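Local coordinates for protein annexin A8 (Homo sapiens, PDB 1W3W) that binds phospholipid membranes in a calcium-dependent manner and acts as an anticoagulant, indirectly inhibiting the thromboplastin-specific complex of blood coagulation, at residues 82-86 with 272-277; 118-123 with 257-261; 266-271 with 306-310. One frame throughout, in Å; residues are numbered along the deposited sequence.

Overall arrangement
The three contacts share one repeat, the fourth, and differ in where they meet it. Interaction 2 (118-123 with 257-261) lies nearest the middle of the chain and is buried; it ties the fourth repeat to the second by a salt bridge and aromatic packing. Interaction 1 (82-86 with 272-277) joins the fourth repeat to the first and mixes exposed charged side chains with buried aliphatic ones. Interaction 3 (266-271 with 306-310) stays within the fourth repeat, farthest from the chain's centre, and is built round calcium. Leu-276 packs on Met-266 and Thr-271, linking interactions 1 and 3, while Thr-275 touches Arg-261 and Glu-118 of interaction 2.

Interaction 1 (82-86 with 272-277); sequences KFERL and RDGTLI
Asp-273 OD2 receives the ammonium group of Lys-82, with NZ at 2.8 Å, in a salt bridge that joins the first turn of helix 273-283 to helix 81-91. NZ comes down on OD2 from above the carboxylate, 47° out of its plane. Lys-82 CD already passes close to the acid, 3.6 Å from Asp-273 OD2, and the bends at chi3 and chi4 beyond it turn NZ onto the oxygen; the two side chains cross nearly at a right angle. The other oxygen, OD1, is hydrogen-bonded to the hydroxyl of Tyr-315 on helix 313-323. An alanine in place of Asp-273 would probably leave both the Lys-82 ammonium and the Tyr-315 hydroxyl without this partner and allow the end of the lysine to swing toward solvent.

The axes of the short segments 82-86 and 273-277 run 35° apart and approach to 10.7 Å, and the contact joins the first and last repeats of the four-repeat annexin core. Ile-277 supplies much of the apolar contact. Its CG1 lies anti to the carbonyl carbon (chi1 -73°), and the extended branch carries CD1 across to Arg-85 CB at 4.0 Å and to the backbone of Leu-86. The other branch, CG2, meets CD1 of Leu-86 at 4.1 Å; Tyr-315 also touches Ile-277, and Ala-318 touches Leu-86.

On the exposed side the Arg-85 guanidinium reaches over the start of helix 273-283, NH1 lying 3.8 Å from Gly-274 CA and NH2 beside CB of Asp-273. The Arg-272 guanidinium folds back over the Gly-274 amide, and its NH2 stands 3.9 Å from Arg-85 NH1, a proximity of like charges that the nearby Asp-273 carboxylate probably eases.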
# COMPACT_ATOMS: atom_id res chain seq x y z
N LYS A 82 -12.83 -4.82 -13.67
CA LYS A 82 -11.60 -4.21 -13.17
C LYS A 82 -11.66 -2.70 -13.31
O LYS A 82 -11.21 -1.99 -12.45
CB LYS A 82 -10.38 -4.79 -13.90
CG LYS A 82 -10.14 -6.27 -13.57
CD LYS A 82 -9.05 -6.87 -14.45
CE LYS A 82 -9.36 -8.29 -14.93
NZ LYS A 82 -8.30 -9.24 -14.47
N PHE A 83 -12.27 -2.22 -14.39
CA PHE A 83 -12.43 -0.80 -14.64
C PHE A 83 -13.21 -0.16 -13.50
O PHE A 83 -12.83 0.88 -13.01
CB PHE A 83 -13.14 -0.57 -15.97
CG PHE A 83 -13.29 0.89 -16.33
CD1 PHE A 83 -12.18 1.70 -16.45
CD2 PHE A 83 -14.54 1.43 -16.57
CE1 PHE A 83 -12.32 3.02 -16.80
CE2 PHE A 83 -14.68 2.76 -16.92
CZ PHE A 83 -13.57 3.56 -17.03
N GLU A 84 -14.29 -0.78 -13.08
CA GLU A 84 -15.05 -0.31 -11.92
C GLU A 84 -14.21 -0.30 -10.63
O GLU A 84 -14.29 0.65 -9.84
CB GLU A 84 -16.29 -1.17 -11.70
CG GLU A 84 -17.19 -0.66 -10.57
CD GLU A 84 -17.02 -1.41 -9.26
OE1 GLU A 84 -17.71 -1.02 -8.30
OE2 GLU A 84 -16.23 -2.38 -9.17
N ARG A 85 -13.43 -1.33 -10.39
CA ARG A 85 -12.66 -1.40 -9.15
C ARG A 85 -11.66 -0.25 -9.08
O ARG A 85 -11.47 0.34 -8.03
CB ARG A 85 -11.90 -2.71 -9.03
CG ARG A 85 -12.72 -3.87 -8.47
CD ARG A 85 -11.85 -4.91 -7.73
NE ARG A 85 -11.24 -5.87 -8.64
CZ ARG A 85 -10.20 -6.66 -8.36
NH1 ARG A 85 -9.60 -6.62 -7.17
NH2 ARG A 85 -9.75 -7.48 -9.29
N LEU A 86 -11.02 0.05 -10.20
CA LEU A 86 -10.03 1.12 -10.27
C LEU A 86 -10.66 2.49 -10.10
O LEU A 86 -10.14 3.32 -9.34
CB LEU A 86 -9.28 1.06 -11.60
CG LEU A 86 -8.30 2.21 -11.86
CD1 LEU A 86 -7.15 2.24 -10.84
CD2 LEU A 86 -7.78 2.09 -13.25
N ARG A 272 -2.18 -9.91 -10.39
CA ARG A 272 -2.83 -9.57 -9.13
C ARG A 272 -3.34 -8.14 -9.20
O ARG A 272 -2.65 -7.20 -8.78
CB ARG A 272 -1.92 -9.77 -7.92
CG ARG A 272 -2.66 -9.51 -6.56
CD ARG A 272 -4.04 -10.21 -6.43
NE ARG A 272 -5.03 -9.52 -5.59
CZ ARG A 272 -6.34 -9.37 -5.90
NH1 ARG A 272 -6.83 -9.78 -7.07
NH2 ARG A 272 -7.16 -8.76 -5.04
N ASP A 273 -4.55 -7.98 -9.75
CA ASP A 273 -5.08 -6.68 -10.08
C ASP A 273 -5.35 -5.85 -8.83
O ASP A 273 -5.18 -4.66 -8.87
CB ASP A 273 -6.36 -6.81 -10.91
CG ASP A 273 -6.08 -7.37 -12.27
OD1 ASP A 273 -5.45 -6.69 -13.11
OD2 ASP A 273 -6.44 -8.52 -12.57
N GLY A 274 -5.79 -6.48 -7.75
CA GLY A 274 -6.01 -5.78 -6.48
C GLY A 274 -4.77 -5.04 -6.02
O GLY A 274 -4.84 -3.88 -5.62
N THR A 275 -3.62 -5.71 -6.12
CA THR A 275 -2.34 -5.16 -5.73
C THR A 275 -1.84 -4.07 -6.66
O THR A 275 -1.27 -3.06 -6.21
CB THR A 275 -1.31 -6.30 -5.65
OG1 THR A 275 -1.71 -7.19 -4.61
CG2 THR A 275 0.05 -5.81 -5.21
N LEU A 276 -2.03 -4.27 -7.96
CA LEU A 276 -1.72 -3.26 -8.96
C LEU A 276 -2.53 -1.98 -8.73
O LEU A 276 -1.98 -0.88 -8.67
CB LEU A 276 -2.01 -3.84 -10.35
CG LEU A 276 -1.68 -3.04 -11.60
CD1 LEU A 276 -0.21 -2.68 -11.69
CD2 LEU A 276 -2.10 -3.87 -12.81
N ILE A 277 -3.84 -2.12 -8.58
CA ILE A 277 -4.72 -0.99 -8.36
C ILE A 277 -4.35 -0.23 -7.10
O ILE A 277 -4.16 0.98 -7.13
CB ILE A 277 -6.19 -1.46 -8.31
CG1 ILE A 277 -6.67 -1.85 -9.73
CG2 ILE A 277 -7.08 -0.40 -7.66
CD1 ILE A 277 -7.95 -2.65 -9.77

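Interaction 2 (118-123 with 257-261)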
# COMPACT_ATOMS: atom_id res chain seq x y z
N GLU A 118 1.43 -5.36 3.73
CA GLU A 118 1.85 -4.26 2.87
C GLU A 118 1.49 -2.93 3.48
O GLU A 118 2.32 -2.04 3.58
CB GLU A 118 1.21 -4.42 1.48
CG GLU A 118 1.33 -3.22 0.55
CD GLU A 118 0.30 -3.28 -0.56
OE1 GLU A 118 0.41 -4.16 -1.43
OE2 GLU A 118 -0.62 -2.44 -0.57
N ILE A 119 0.23 -2.78 3.87
CA ILE A 119 -0.22 -1.50 4.38
C ILE A 119 0.42 -1.19 5.74
O ILE A 119 0.95 -0.08 5.94
CB ILE A 119 -1.74 -1.43 4.45
CG1 ILE A 119 -2.31 -1.52 3.04
CG2 ILE A 119 -2.17 -0.13 5.10
CD1 ILE A 119 -3.81 -1.57 2.98
N LEU A 120 0.41 -2.15 6.65
CA LEU A 120 0.93 -1.89 8.00
C LEU A 120 2.44 -1.62 8.01
O LEU A 120 2.93 -0.82 8.82
CB LEU A 120 0.55 -3.01 8.97
CG LEU A 120 -0.79 -2.82 9.70
CD1 LEU A 120 -1.93 -2.54 8.74
CD2 LEU A 120 -1.14 -4.01 10.58
N ALA A 121 3.18 -2.28 7.13
CA ALA A 121 4.63 -2.10 7.09
C ALA A 121 5.09 -0.86 6.33
O ALA A 121 6.16 -0.30 6.63
CB ALA A 121 5.28 -3.34 6.52
N SER A 122 4.32 -0.41 5.35
CA SER A 122 4.79 0.64 4.46
C SER A 122 4.27 2.02 4.84
O SER A 122 4.74 3.03 4.32
CB SER A 122 4.43 0.32 3.01
OG SER A 122 3.03 0.33 2.83
N ARG A 123 3.29 2.09 5.74
CA ARG A 123 2.79 3.36 6.20
C ARG A 123 3.55 3.82 7.44
O ARG A 123 4.08 3.00 8.20
CB ARG A 123 1.30 3.29 6.49
CG ARG A 123 0.40 3.56 5.32
CD ARG A 123 0.83 2.95 4.03
NE ARG A 123 -0.15 3.15 2.97
CZ ARG A 123 -0.17 2.47 1.84
NH1 ARG A 123 0.74 1.54 1.60
NH2 ARG A 123 -1.11 2.71 0.94
N TYR A 257 10.51 -0.56 -2.67
CA TYR A 257 9.56 -1.57 -2.20
C TYR A 257 8.31 -1.58 -3.09
O TYR A 257 7.84 -2.64 -3.52
CB TYR A 257 9.16 -1.35 -0.72
CG TYR A 257 7.94 -2.17 -0.34
CD1 TYR A 257 8.01 -3.55 -0.25
CD2 TYR A 257 6.70 -1.57 -0.13
CE1 TYR A 257 6.89 -4.30 0.04
CE2 TYR A 257 5.59 -2.31 0.16
CZ TYR A 257 5.68 -3.67 0.26
OH TYR A 257 4.57 -4.41 0.56
N PHE A 258 7.76 -0.40 -3.33
CA PHE A 258 6.54 -0.29 -4.13
C PHE A 258 6.77 -0.72 -5.56
O PHE A 258 5.88 -1.33 -6.15
CB PHE A 258 5.94 1.12 -4.05
CG PHE A 258 5.29 1.41 -2.73
CD1 PHE A 258 5.77 2.41 -1.92
CD2 PHE A 258 4.22 0.65 -2.28
CE1 PHE A 258 5.18 2.67 -0.68
CE2 PHE A 258 3.64 0.89 -1.06
CZ PHE A 258 4.13 1.91 -0.25
N ALA A 259 7.94 -0.41 -6.12
CA ALA A 259 8.27 -0.86 -7.48
C ALA A 259 8.22 -2.38 -7.54
O ALA A 259 7.70 -2.94 -8.49
CB ALA A 259 9.65 -0.37 -7.90
N GLU A 260 8.78 -3.03 -6.53
CA GLU A 260 8.88 -4.49 -6.49
C GLU A 260 7.51 -5.14 -6.29
O GLU A 260 7.22 -6.20 -6.84
CB GLU A 260 9.83 -4.91 -5.36
CG GLU A 260 10.09 -6.40 -5.27
CD GLU A 260 11.00 -6.75 -4.11
OE1 GLU A 260 12.20 -6.42 -4.15
OE2 GLU A 260 10.50 -7.33 -3.14
N ARG A 261 6.67 -4.48 -5.51
CA ARG A 261 5.31 -4.92 -5.31
C ARG A 261 4.54 -4.92 -6.62
O ARG A 261 3.82 -5.86 -6.94
CB ARG A 261 4.65 -4.01 -4.30
CG ARG A 261 3.49 -4.58 -3.68
CD ARG A 261 3.78 -5.74 -2.73
NE ARG A 261 2.52 -6.03 -2.11
CZ ARG A 261 2.00 -7.23 -1.94
NH1 ARG A 261 2.67 -8.34 -2.26
NH2 ARG A 261 0.81 -7.32 -1.38
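The charged part of the contact is a salt bridge in which Arg-261 grips one oxygen of Glu-118 side-on with two nitrogens. Arg-261 NE lies 2.9 Å from Glu-118 OE1, at the anti lone pair of that oxygen, with a fairly straight N-H (158°); NH2 reaches the same OE1 at a longer 3.2 Å and from out of the carboxylate plane. OE1 itself sits in the guanidinium plane, although the two flat groups are turned 73° against each other. Glu-118 extends across the gap with CG anti to the backbone N, whereas the arginine chain bends at chi2 to present its NE edge. The second carboxylate oxygen, OE2, pairs with Arg-278 of helix 273-283, which places the buried acid between two arginines and would be expected to favour its ionised form.

Polar bonds within segment 118-123 order the end of its helix. Ser-122 OG donates to Glu-118 O at 2.6 Å, and the Ser-122 amide reaches that oxygen from the opposite face of its plane. The same hydroxyl oxygen accepts a bond from Arg-123 NH1 and lies in the plane of that guanidinium, whose NH2 forms a salt bridge with Glu-98.

Aromatic packing fills the remainder. Phe-258 brings CZ to 3.6 Å from Ser-122 CB, with Arg-123 NH1 at the ring edge, while CD2 of Tyr-257 covers part of one ring face. The Tyr-257 hydroxyl lies against the Glu-118 methylenes, 3.5 Å from CG, and its CE2 is 4.0 Å from Ser-122 CB. The two helical segments run nearly antiparallel, at 165°, and this buried interface joins the second and fourth annexin repeats near the centre of the core, consistent with the polar central pore between these repeats described for other annexins.

Interaction 3 (266-271 with 306-310). With CA (calcium ion), chain B.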
# COMPACT_ATOMS: atom_id res chain seq x y z
N MET A 266 2.47 -8.34 -11.48
CA MET A 266 2.34 -8.57 -12.92
C MET A 266 3.16 -9.75 -13.45
O MET A 266 2.76 -10.37 -14.43
CB MET A 266 2.69 -7.29 -13.68
CG MET A 266 1.56 -6.26 -13.63
SD MET A 266 1.89 -4.71 -14.46
CE MET A 266 3.12 -4.02 -13.45
N LYS A 267 4.26 -10.07 -12.79
CA LYS A 267 5.19 -11.11 -13.28
C LYS A 267 4.51 -12.47 -13.36
O LYS A 267 3.70 -12.82 -12.50
CB LYS A 267 6.43 -11.18 -12.37
CG LYS A 267 7.33 -12.42 -12.57
CD LYS A 267 8.63 -12.10 -13.31
CE LYS A 267 8.41 -11.90 -14.81
NZ LYS A 267 8.89 -13.07 -15.62
N GLY A 268 4.84 -13.24 -14.39
CA GLY A 268 4.29 -14.58 -14.55
C GLY A 268 2.84 -14.59 -14.97
O GLY A 268 2.31 -13.58 -15.44
N ALA A 269 2.18 -15.74 -14.77
CA ALA A 269 0.82 -15.96 -15.27
C ALA A 269 -0.21 -15.12 -14.53
O ALA A 269 -0.21 -15.07 -13.30
CB ALA A 269 0.46 -17.44 -15.17
N GLY A 270 -1.10 -14.48 -15.29
CA GLY A 270 -2.16 -13.66 -14.72
C GLY A 270 -1.67 -12.36 -14.10
O GLY A 270 -0.53 -11.94 -14.29
N THR A 271 -2.56 -11.71 -13.37
CA THR A 271 -2.25 -10.43 -12.75
C THR A 271 -2.91 -10.37 -11.39
O THR A 271 -4.07 -10.77 -11.24
CB THR A 271 -2.78 -9.28 -13.63
OG1 THR A 271 -2.18 -9.34 -14.93
CG2 THR A 271 -2.34 -7.92 -13.10
N MET A 306 4.90 -3.09 -18.78
CA MET A 306 4.33 -4.26 -18.14
C MET A 306 2.83 -4.16 -18.00
O MET A 306 2.11 -5.14 -18.19
CB MET A 306 5.02 -4.54 -16.79
CG MET A 306 6.21 -5.44 -16.97
SD MET A 306 6.92 -5.95 -15.45
CE MET A 306 6.02 -7.43 -15.17
N ILE A 307 2.34 -2.97 -17.69
CA ILE A 307 0.90 -2.74 -17.65
C ILE A 307 0.27 -3.02 -19.03
O ILE A 307 -0.78 -3.65 -19.11
CB ILE A 307 0.59 -1.30 -17.17
CG1 ILE A 307 0.91 -1.15 -15.67
CG2 ILE A 307 -0.86 -0.98 -17.42
CD1 ILE A 307 0.91 0.28 -15.17
N MET A 308 0.90 -2.56 -20.10
CA MET A 308 0.40 -2.81 -21.47
C MET A 308 0.34 -4.29 -21.82
O MET A 308 -0.59 -4.76 -22.49
CB MET A 308 1.26 -2.07 -22.49
CG MET A 308 1.08 -0.58 -22.40
SD MET A 308 1.90 0.37 -23.67
CE MET A 308 0.91 -0.05 -25.02
N GLU A 309 1.32 -5.04 -21.34
CA GLU A 309 1.40 -6.48 -21.59
C GLU A 309 0.36 -7.26 -20.81
O GLU A 309 -0.17 -8.24 -21.33
CB GLU A 309 2.80 -6.98 -21.24
CG GLU A 309 3.10 -8.39 -21.74
CD GLU A 309 4.45 -8.89 -21.25
OE1 GLU A 309 4.53 -10.06 -20.78
OE2 GLU A 309 5.41 -8.10 -21.32
N ASP A 310 0.05 -6.81 -19.59
CA ASP A 310 -0.78 -7.56 -18.64
C ASP A 310 -2.26 -7.17 -18.57
O ASP A 310 -3.06 -7.93 -18.06
CB ASP A 310 -0.20 -7.41 -17.23
CG ASP A 310 0.53 -8.64 -16.79
OD1 ASP A 310 1.46 -9.06 -17.53
OD2 ASP A 310 0.24 -9.25 -15.72
CA CA B . 1.15 -11.48 -15.79
O HOH W 1 3.06 -11.62 -17.23
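Met-266 and Asp-310 meet at a calcium ion, to which the methionine gives its main-chain oxygen and the aspartate its OD2, each at 2.4 Å. The carbonyl oxygens of Gly-268 and Gly-270 and a water complete the ligands present; Gly-270 O binds at 2.3 Å. The water also donates to Asp-310 OD1, which itself stays 3.0 Å from the ion, so the carboxylate binds essentially through one oxygen.

A second shell orients that carboxylate. Thr-271 OG1 donates a short 2.5 Å hydrogen bond to Asp-310 OD2, meeting it on the anti side and 29° out of the carboxylate plane. The threonine chi1 of -59° puts OG1, rather than the methyl, on that oxygen. Both glycines have positive phi, which lets the loop curl round and direct alternate carbonyls at the ion.

Farther out, the Met-266 side chain lies against helix 303-310. Its CB touches the Met-306 methyl CE at 3.7 Å, and SD rests 3.9 Å from Ile-307 CG1; Leu-276 packs on both Met-266 and Thr-271. These apolar contacts pack the loop against the helix that supplies the acid. Three loop carbonyls joined by an acidic side chain from a helix some forty residues later make this the type II calcium site of annexin repeats.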